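Local coordinates for protein endonuclease and methylase LlaGI (PDB 5FFJ) that probably recognises and methylates specific DNA sequences and, when its nuclease is present, uses a helicase-like ATPase in restricting foreign DNA, at residues A[632-637]-A[785-790]; A[171-176]-A[206-211]. All coordinates share one frame; numbering follows the deposited sequence.

How the interactions relate
The two contacts illustrate how the same chain builds buried interfaces by different means. Interaction 1 packs two helices, one from the coupler region and one from the methyltransferase region, almost entirely through side chains: two tyrosines bridge well-separated backbones and meet an asparagine-capped helix start. Interaction 2 joins two neighbouring strands of the helicase-like ATPase, where the backbones themselves are hydrogen-bonded and the side chains line up on both faces of a parallel sheet. They share no elements; their centres lie about 44 Å apart. Both are largely buried, but interaction 1 joins separate regions, whereas interaction 2 lies within the ATPase sheet, where the strand ends lead into what are probably helicase motifs.

Interaction 1: A[632-637]-A[785-790]; sequences NPVSQA and SYYIAA
The first turn of helix 633-646 faces helix 783-797 in a strongly oblique, more nearly antiparallel arrangement, the local axes 11.5 Å apart with 136° between their directions. Long side chains must span that separation, and Tyr-786 and Tyr-787 do so. With CG anti to its backbone N, Tyr-786 points straight across and meets Asn-632 tip to tip: Asn-632 ND2 donates to Tyr-786 OH at 3.1 Å, a bent bond, with the amide and ring planes 71° apart. The other end of the same amide faces its own helix. Asn-632 OD1 sits at the N-cap and accepts from Ser-635 N, with a weak additional bond from Ser-635 OG, so the capping bonds fix the amide with its NH2 directed at the tyrosine.

Val-634 straddles the outer ends of the two rings, one methyl to each. Its CG2 packs 3.8 Å from Tyr-786 CE1, while its other branch, CG1, lies 3.6 Å from Tyr-787 OH. Tyr-787 also runs past Ser-635, whose OG is 3.7 Å from Tyr-787 CE1, and Tyr-787 OH is hydrogen-bonded to His-612 ND1. Arg-839 of helix 834-841 touches both Pro-633 and Tyr-786. The arrangement is a classic asparagine N-cap followed by proline at the first helical position; here the cap's amide N-H meets a helix of the Rossmann-like methyltransferase region.

Interaction 2: A[171-176]-A[206-211]; sequences IISDEA and RMYQTA
The guanidinium of Arg-206 carries Ile-171 CD1 over one face, 4.1 Å above the plane and displaced toward the rim, while NE bonds to Val-195 O, and NH1 and NH2 make weak bonds to Gly-203 O and Val-201 O. The Tyr-208 ring receives Ala-176 CB at its edge, in plane, 3.8 Å from Tyr-208 CD2; Ser-173 approaches the same side of the ring obliquely, and Tyr-240 brings a second ring against it. Ile-171, Ser-173, Arg-206 and Tyr-208 thus share one face of the sheet.

On the other face, Ile-172 and Met-207 lie side by side. The bend at the Met-207 thioether (chi3 61°) places its CE 3.7 Å from Ile-172 CD1. Gln-209 leans across the neighbouring strand, its extended chain passing Ile-172 CG2, and its NE2 makes a weak bond of 3.4 Å to Asp-174 OD1, amide and carboxylate planes 60° apart. Tyr-68 OH is a further, weak partner of that NE2.

Between these two layers of side chains the strands run parallel in direct register. Met-207 N bonds to Ile-171 O at 2.8 Å, Ser-173 N to Met-207 O at 3.1 Å, and Gln-209 N to Ser-173 O at 2.9 Å, each nearly along the C=O axis. The ladder frays after Asp-174, where Glu-175 takes a left-handed backbone conformation and Ala-176 N reaches Gln-209 O only weakly. Asp-174 OD1 also accepts from Glu-175 N, which meets it from above the carboxylate plane. Thr-210 OG1 bonds to Thr-212 N. A DEAH sequence leaving a central strand, beside a strand that runs out into Thr-Ala-Thr, is consistent with the Walker B (motif II) and motif III of a RecA-like superfamily 2 helicase core.

Interaction 1: A[632-637]-A[785-790]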
loop_
_atom_site.group_PDB
_atom_site.type_symbol
_atom_site.label_atom_id
_atom_site.label_comp_id
_atom_site.label_asym_id
_atom_site.label_seq_id
_atom_site.Cartn_x
_atom_site.Cartn_y
_atom_site.Cartn_z
ATOM N N ASN A 632 -25.844 -10.454 -14.930
ATOM C CA ASN A 632 -25.495 -10.019 -13.576
ATOM C C ASN A 632 -26.359 -8.856 -13.075
ATOM O O ASN A 632 -26.718 -7.972 -13.854
ATOM C CB ASN A 632 -24.017 -9.619 -13.523
ATOM C CG ASN A 632 -23.610 -9.065 -12.172
ATOM O OD1 ASN A 632 -23.734 -7.868 -11.916
ATOM N ND2 ASN A 632 -23.122 -9.935 -11.298
ATOM N N PRO A 633 -26.695 -8.855 -11.770
ATOM C CA PRO A 633 -27.479 -7.760 -11.189
ATOM C C PRO A 633 -26.709 -6.448 -11.077
ATOM O O PRO A 633 -27.245 -5.397 -11.427
ATOM C CB PRO A 633 -27.829 -8.293 -9.798
ATOM C CG PRO A 633 -26.742 -9.227 -9.480
ATOM C CD PRO A 633 -26.458 -9.917 -10.775
ATOM N N VAL A 634 -25.476 -6.507 -10.580
ATOM C CA VAL A 634 -24.661 -5.307 -10.423
ATOM C C VAL A 634 -24.369 -4.690 -11.785
ATOM O O VAL A 634 -24.489 -3.479 -11.964
ATOM C CB VAL A 634 -23.335 -5.608 -9.701
ATOM C CG1 VAL A 634 -22.488 -4.343 -9.591
ATOM C CG2 VAL A 634 -23.605 -6.195 -8.321
ATOM N N SER A 635 -23.979 -5.533 -12.737
ATOM C CA SER A 635 -23.799 -5.104 -14.114
ATOM C C SER A 635 -25.052 -4.397 -14.593
ATOM O O SER A 635 -24.998 -3.235 -14.977
ATOM C CB SER A 635 -23.494 -6.294 -15.020
ATOM O OG SER A 635 -22.284 -6.926 -14.644
ATOM N N GLN A 636 -26.176 -5.106 -14.555
ATOM C CA GLN A 636 -27.467 -4.537 -14.926
ATOM C C GLN A 636 -27.742 -3.250 -14.152
ATOM O O GLN A 636 -28.185 -2.258 -14.728
ATOM C CB GLN A 636 -28.587 -5.549 -14.676
ATOM N N ALA A 637 -27.466 -3.270 -12.852
ATOM C CA ALA A 637 -27.661 -2.094 -12.009
ATOM C C ALA A 637 -26.755 -0.955 -12.463
ATOM O O ALA A 637 -27.141 0.213 -12.411
ATOM C CB ALA A 637 -27.397 -2.431 -10.552
ATOM N N SER A 785 -13.394 -6.928 -7.598
ATOM C CA SER A 785 -13.163 -8.193 -6.915
ATOM C C SER A 785 -14.424 -9.050 -6.963
ATOM O O SER A 785 -14.348 -10.279 -6.994
ATOM C CB SER A 785 -12.733 -7.955 -5.468
ATOM O OG SER A 785 -11.558 -7.165 -5.415
ATOM N N TYR A 786 -15.582 -8.397 -6.975
ATOM C CA TYR A 786 -16.859 -9.098 -7.056
ATOM C C TYR A 786 -17.032 -9.770 -8.417
ATOM O O TYR A 786 -17.300 -10.970 -8.493
ATOM C CB TYR A 786 -18.018 -8.133 -6.790
ATOM C CG TYR A 786 -19.378 -8.676 -7.179
ATOM C CD1 TYR A 786 -19.858 -8.541 -8.475
ATOM C CD2 TYR A 786 -20.185 -9.314 -6.247
ATOM C CE1 TYR A 786 -21.095 -9.034 -8.836
ATOM C CE2 TYR A 786 -21.429 -9.806 -6.599
ATOM C CZ TYR A 786 -21.878 -9.666 -7.893
ATOM O OH TYR A 786 -23.114 -10.157 -8.242
ATOM N N TYR A 787 -16.891 -8.984 -9.483
ATOM C CA TYR A 787 -17.005 -9.491 -10.851
ATOM C C TYR A 787 -16.097 -10.694 -11.079
ATOM O O TYR A 787 -16.555 -11.775 -11.454
ATOM C CB TYR A 787 -16.646 -8.400 -11.865
ATOM C CG TYR A 787 -17.661 -7.287 -12.024
ATOM C CD1 TYR A 787 -18.999 -7.475 -11.701
ATOM C CD2 TYR A 787 -17.277 -6.045 -12.514
ATOM C CE1 TYR A 787 -19.922 -6.455 -11.856
ATOM C CE2 TYR A 787 -18.191 -5.021 -12.671
ATOM C CZ TYR A 787 -19.511 -5.231 -12.341
ATOM O OH TYR A 787 -20.420 -4.210 -12.498
ATOM N N ILE A 788 -14.805 -10.487 -10.855
ATOM C CA ILE A 788 -13.805 -11.528 -11.030
ATOM C C ILE A 788 -14.145 -12.767 -10.210
ATOM O O ILE A 788 -13.982 -13.893 -10.677
ATOM C CB ILE A 788 -12.409 -11.005 -10.637
ATOM C CG1 ILE A 788 -11.966 -9.931 -11.634
ATOM C CG2 ILE A 788 -11.388 -12.141 -10.589
ATOM C CD1 ILE A 788 -10.749 -9.155 -11.202
ATOM N N ALA A 789 -14.620 -12.556 -8.987
ATOM C CA ALA A 789 -14.989 -13.665 -8.117
ATOM C C ALA A 789 -16.160 -14.448 -8.699
ATOM O O ALA A 789 -16.180 -15.676 -8.645
ATOM C CB ALA A 789 -15.334 -13.158 -6.730
ATOM N N ALA A 790 -17.133 -13.731 -9.252
ATOM C CA ALA A 790 -18.290 -14.366 -9.871
ATOM C C ALA A 790 -17.854 -15.263 -11.023
ATOM O O ALA A 790 -18.129 -16.462 -11.022
ATOM C CB ALA A 790 -19.278 -13.318 -10.361
#

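Interaction 2: A[171-176]-A[206-211]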
loop_
_atom_site.group_PDB
_atom_site.type_symbol
_atom_site.label_atom_id
_atom_site.label_comp_id
_atom_site.label_asym_id
_atom_site.label_seq_id
_atom_site.Cartn_x
_atom_site.Cartn_y
_atom_site.Cartn_z
ATOM N N ILE A 171 2.212 21.747 -41.689
ATOM C CA ILE A 171 3.234 20.827 -42.178
ATOM C C ILE A 171 2.788 19.390 -41.926
ATOM O O ILE A 171 2.344 19.054 -40.828
ATOM C CB ILE A 171 4.604 21.084 -41.511
ATOM C CG1 ILE A 171 5.077 22.505 -41.828
ATOM C CG2 ILE A 171 5.634 20.056 -41.985
ATOM C CD1 ILE A 171 6.461 22.845 -41.312
ATOM N N ILE A 172 2.911 18.553 -42.953
ATOM C CA ILE A 172 2.432 17.177 -42.899
ATOM C C ILE A 172 3.541 16.189 -43.254
ATOM O O ILE A 172 4.092 16.225 -44.354
ATOM C CB ILE A 172 1.234 16.972 -43.852
ATOM C CG1 ILE A 172 0.054 17.842 -43.406
ATOM C CG2 ILE A 172 0.820 15.505 -43.889
ATOM C CD1 ILE A 172 -1.113 17.854 -44.373
ATOM N N SER A 173 3.848 15.305 -42.309
ATOM C CA SER A 173 4.825 14.245 -42.523
ATOM C C SER A 173 4.103 12.911 -42.710
ATOM O O SER A 173 3.465 12.412 -41.781
ATOM C CB SER A 173 5.805 14.159 -41.344
ATOM O OG SER A 173 6.328 15.432 -41.005
ATOM N N ASP A 174 4.199 12.344 -43.912
ATOM C CA ASP A 174 3.608 11.037 -44.202
ATOM C C ASP A 174 4.685 9.968 -44.017
ATOM O O ASP A 174 5.875 10.262 -44.130
ATOM C CB ASP A 174 3.021 10.988 -45.621
ATOM C CG ASP A 174 2.288 9.685 -45.911
ATOM O OD1 ASP A 174 1.942 8.962 -44.951
ATOM O OD2 ASP A 174 2.051 9.388 -47.100
ATOM N N GLU A 175 4.260 8.740 -43.725
ATOM C CA GLU A 175 5.179 7.648 -43.403
ATOM C C GLU A 175 6.071 8.092 -42.247
ATOM O O GLU A 175 7.287 7.896 -42.264
ATOM C CB GLU A 175 6.007 7.243 -44.630
ATOM C CG GLU A 175 5.168 6.936 -45.873
ATOM C CD GLU A 175 4.158 5.823 -45.648
ATOM O OE1 GLU A 175 2.979 6.134 -45.377
ATOM O OE2 GLU A 175 4.541 4.637 -45.751
ATOM N N ALA A 176 5.434 8.662 -41.227
ATOM C CA ALA A 176 6.119 9.437 -40.197
ATOM C C ALA A 176 7.073 8.614 -39.327
ATOM O O ALA A 176 7.793 9.176 -38.503
ATOM C CB ALA A 176 5.086 10.143 -39.312
ATOM N N ARG A 206 2.072 21.127 -37.026
ATOM C CA ARG A 206 2.697 19.944 -37.608
ATOM C C ARG A 206 1.865 18.687 -37.362
ATOM O O ARG A 206 1.725 18.241 -36.223
ATOM C CB ARG A 206 4.101 19.749 -37.032
ATOM C CG ARG A 206 5.110 20.796 -37.468
ATOM C CD ARG A 206 6.365 20.735 -36.614
ATOM N NE ARG A 206 7.504 21.377 -37.264
ATOM C CZ ARG A 206 7.714 22.691 -37.293
ATOM N NH1 ARG A 206 6.857 23.524 -36.715
ATOM N NH2 ARG A 206 8.782 23.174 -37.912
ATOM N N MET A 207 1.321 18.119 -38.436
ATOM C CA MET A 207 0.574 16.871 -38.347
ATOM C C MET A 207 1.437 15.701 -38.806
ATOM O O MET A 207 2.248 15.838 -39.721
ATOM C CB MET A 207 -0.705 16.940 -39.184
ATOM C CG MET A 207 -1.562 15.687 -39.085
ATOM S SD MET A 207 -3.213 15.902 -39.777
ATOM C CE MET A 207 -2.824 16.297 -41.478
ATOM N N TYR A 208 1.255 14.554 -38.156
ATOM C CA TYR A 208 1.984 13.338 -38.497
ATOM C C TYR A 208 1.019 12.224 -38.876
ATOM O O TYR A 208 0.111 11.898 -38.112
ATOM C CB TYR A 208 2.869 12.897 -37.325
ATOM C CG TYR A 208 4.051 13.805 -37.092
ATOM C CD1 TYR A 208 3.942 14.929 -36.287
ATOM C CD2 TYR A 208 5.277 13.543 -37.686
ATOM C CE1 TYR A 208 5.024 15.764 -36.076
ATOM C CE2 TYR A 208 6.360 14.367 -37.484
ATOM C CZ TYR A 208 6.237 15.479 -36.683
ATOM O OH TYR A 208 7.345 16.291 -36.507
ATOM N N GLN A 209 1.216 11.649 -40.059
ATOM C CA GLN A 209 0.359 10.571 -40.535
ATOM C C GLN A 209 1.151 9.333 -40.919
ATOM O O GLN A 209 2.075 9.383 -41.733
ATOM C CB GLN A 209 -0.486 11.020 -41.728
ATOM C CG GLN A 209 0.010 12.258 -42.425
ATOM C CD GLN A 209 -0.615 12.417 -43.794
ATOM O OE1 GLN A 209 -1.296 13.404 -44.069
ATOM N NE2 GLN A 209 -0.394 11.437 -44.660
ATOM N N THR A 210 0.769 8.222 -40.302
ATOM C CA THR A 210 1.249 6.906 -40.686
ATOM C C THR A 210 0.208 5.843 -40.380
ATOM O O THR A 210 -0.812 6.123 -39.754
ATOM C CB THR A 210 2.546 6.515 -39.967
ATOM O OG1 THR A 210 2.699 5.095 -40.050
ATOM C CG2 THR A 210 2.529 6.937 -38.485
ATOM N N ALA A 211 0.488 4.621 -40.823
ATOM C CA ALA A 211 -0.342 3.465 -40.504
ATOM C C ALA A 211 0.342 2.574 -39.469
ATOM O O ALA A 211 -0.252 1.609 -38.985
ATOM C CB ALA A 211 -0.653 2.666 -41.779
#